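Local coordinates for response regulator receiver modulated diguanylate cyclase with PAS/PAC sensor (Desulfovibrio desulfuricans subsp. desulfuricans, PDB 3CG0), which probably receives a phosphoryl signal through this receiver domain to control a diguanylate cyclase output domain that makes the second messenger cyclic di-GMP, at residues V60-C65 with F87-Q92. Numbering follows the deposited sequence.
Sequences VDIMLC and FITSSQ
Ile62 lays its CD1 methyl over one face of the Phe87 ring, a CH-pi contact of 4.2 Å to the ring centroid with the methyl offset toward the rim. Ile62 follows the end of strand 57-61, and Phe87 belongs to the neighbouring parallel strand 85-89; helix 70-80 links the two strands in a beta-alpha-beta unit of the CheY-like receiver fold. In Ile62, chi1 (-160°) sets CG1 anti to the backbone N and chi2 (157°) extends the chain, carrying CD1 over the ring. The two side chains cross at about a right angle. Val60 runs beside Phe87 instead, its CB 4.1 Å from ring atom CD1. The beta-branched Val60 and Ile62 and the flat Phe87 ring suit this apolar face because they pack closely against small Ala74 of helix 70-80 and Ala100 of helix 94-101.

Backbone bonds set the register: Ile88 N donates to Val60 O, and Ile62 N to Ile88 O at 2.9 Å, so Ile88 reaches the residues on either side of Asp61, its bridge partner. Beyond it, CG2 of Ile62 lies 3.9 Å from CG2 of Thr89, the two side chains pointing the same way.

On the other face Asp61, the predicted phosphorylation site, unmodified here, crosses Ile88 at about a right angle. Its OD2 approaches Ile88 CG2 and has Lys111 as a long, weak ion-pair partner; Glu16 OE1 is also close, consistent with the acidic cluster of receiver domains. A carboxylate suits this strand end, since it would probably accept the phosphoryl group and also braces the following turn: OD1 takes Met63 N through its anti lone pair, forming an Asx turn within the type I turn from Asp61 to Leu64. The bent chain of Met63 reaches the loop after strand 85-89, where its SD lies 3.6 Å from CB of the poorly ordered Ser91.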
loop_
_atom_site.group_PDB
_atom_site.type_symbol
_atom_site.label_atom_id
_atom_site.label_comp_id
_atom_site.label_asym_id
_atom_site.label_seq_id
_atom_site.Cartn_x
_atom_site.Cartn_y
_atom_site.Cartn_z
ATOM N N VAL C 60 22.591 -15.532 15.961
ATOM C CA VAL C 60 23.087 -15.807 17.318
ATOM C C VAL C 60 22.955 -17.290 17.632
ATOM O O VAL C 60 21.902 -17.898 17.364
ATOM C CB VAL C 60 22.342 -14.953 18.398
ATOM C CG1 VAL C 60 22.889 -15.226 19.816
ATOM C CG2 VAL C 60 22.468 -13.459 18.108
ATOM N N ASP C 61 24.012 -17.893 18.182
ATOM C CA ASP C 61 23.868 -19.270 18.640
ATOM C C ASP C 61 23.162 -19.255 19.971
ATOM O O ASP C 61 23.623 -18.616 20.929
ATOM C CB ASP C 61 25.187 -20.032 18.735
ATOM C CG ASP C 61 24.986 -21.543 18.626
ATOM O OD1 ASP C 61 24.287 -22.135 19.478
ATOM O OD2 ASP C 61 25.503 -22.145 17.664
ATOM N N ILE C 62 22.036 -19.962 20.023
ATOM C CA ILE C 62 21.182 -19.973 21.201
ATOM C C ILE C 62 21.912 -20.575 22.400
ATOM O O ILE C 62 21.626 -20.230 23.541
ATOM C CB ILE C 62 19.815 -20.678 20.913
ATOM C CG1 ILE C 62 18.751 -20.268 21.941
ATOM C CG2 ILE C 62 19.953 -22.221 20.795
ATOM C CD1 ILE C 62 17.329 -20.447 21.438
ATOM N N MET C 63 22.906 -21.414 22.107
ATOM C CA MET C 63 23.599 -22.216 23.105
ATOM C C MET C 63 24.935 -21.640 23.583
ATOM O O MET C 63 25.697 -22.355 24.242
ATOM C CB MET C 63 23.778 -23.650 22.580
ATOM C CG MET C 63 23.021 -24.723 23.377
ATOM S SD MET C 63 21.214 -24.619 23.402
ATOM C CE MET C 63 20.919 -24.970 25.132
ATOM N N LEU C 64 25.200 -20.380 23.252
ATOM C CA LEU C 64 26.388 -19.690 23.734
ATOM C C LEU C 64 26.487 -19.753 25.254
ATOM O O LEU C 64 25.475 -19.713 25.955
ATOM C CB LEU C 64 26.390 -18.233 23.268
ATOM C CG LEU C 64 27.197 -17.925 22.005
ATOM C CD1 LEU C 64 27.336 -16.423 21.809
ATOM C CD2 LEU C 64 28.564 -18.590 22.066
ATOM N N CYS C 65 27.712 -19.852 25.755
ATOM C CA CYS C 65 27.969 -19.768 27.191
ATOM C C CYS C 65 29.114 -18.791 27.456
ATOM O O CYS C 65 29.768 -18.315 26.521
ATOM C CB CYS C 65 28.239 -21.161 27.799
ATOM S SG CYS C 65 29.875 -21.925 27.471
ATOM N N PHE C 87 17.935 -17.102 15.652
ATOM C CA PHE C 87 18.745 -17.956 16.509
ATOM C C PHE C 87 19.245 -19.144 15.732
ATOM O O PHE C 87 18.509 -19.741 14.960
ATOM C CB PHE C 87 17.976 -18.458 17.724
ATOM C CG PHE C 87 17.881 -17.468 18.839
ATOM C CD1 PHE C 87 19.011 -17.085 19.567
ATOM C CD2 PHE C 87 16.644 -16.959 19.205
ATOM C CE1 PHE C 87 18.899 -16.194 20.597
ATOM C CE2 PHE C 87 16.522 -16.055 20.247
ATOM C CZ PHE C 87 17.642 -15.666 20.938
ATOM N N ILE C 88 20.507 -19.477 15.948
ATOM C CA ILE C 88 21.104 -20.701 15.423
ATOM C C ILE C 88 21.025 -21.756 16.520
ATOM O O ILE C 88 21.508 -21.539 17.636
ATOM C CB ILE C 88 22.569 -20.465 14.973
ATOM C CG1 ILE C 88 22.660 -19.290 13.979
ATOM C CG2 ILE C 88 23.169 -21.736 14.406
ATOM C CD1 ILE C 88 21.817 -19.461 12.695
ATOM N N THR C 89 20.393 -22.886 16.220
ATOM C CA THR C 89 20.099 -23.876 17.254
ATOM C C THR C 89 20.775 -25.224 17.017
ATOM O O THR C 89 21.112 -25.578 15.886
ATOM C CB THR C 89 18.573 -24.132 17.418
ATOM O OG1 THR C 89 18.072 -24.826 16.271
ATOM C CG2 THR C 89 17.803 -22.842 17.609
ATOM N N SER C 90 20.976 -25.968 18.100
ATOM C CA SER C 90 21.321 -27.382 18.010
ATOM C C SER C 90 20.571 -28.198 19.058
ATOM O O SER C 90 19.909 -29.183 18.732
ATOM C CB SER C 90 22.829 -27.576 18.172
ATOM O OG SER C 90 23.300 -26.953 19.355
ATOM N N SER C 91 20.679 -27.783 20.316
ATOM C CA SER C 91 20.136 -28.565 21.430
ATOM C C SER C 91 18.614 -28.420 21.557
ATOM O O SER C 91 17.973 -27.764 20.731
ATOM C CB SER C 91 20.845 -28.187 22.739
ATOM O OG SER C 91 20.494 -29.050 23.810
ATOM N N GLN C 92 18.054 -29.042 22.593
ATOM C CA GLN C 92 16.604 -29.120 22.787
ATOM C C GLN C 92 16.141 -28.697 24.189
ATOM O O GLN C 92 15.062 -29.112 24.634
ATOM C CB GLN C 92 16.118 -30.545 22.486
ATOM C CG GLN C 92 15.770 -30.815 21.027
ATOM C CD GLN C 92 14.309 -30.541 20.712
ATOM O OE1 GLN C 92 13.862 -29.392 20.717
ATOM N NE2 GLN C 92 13.558 -31.599 20.430
#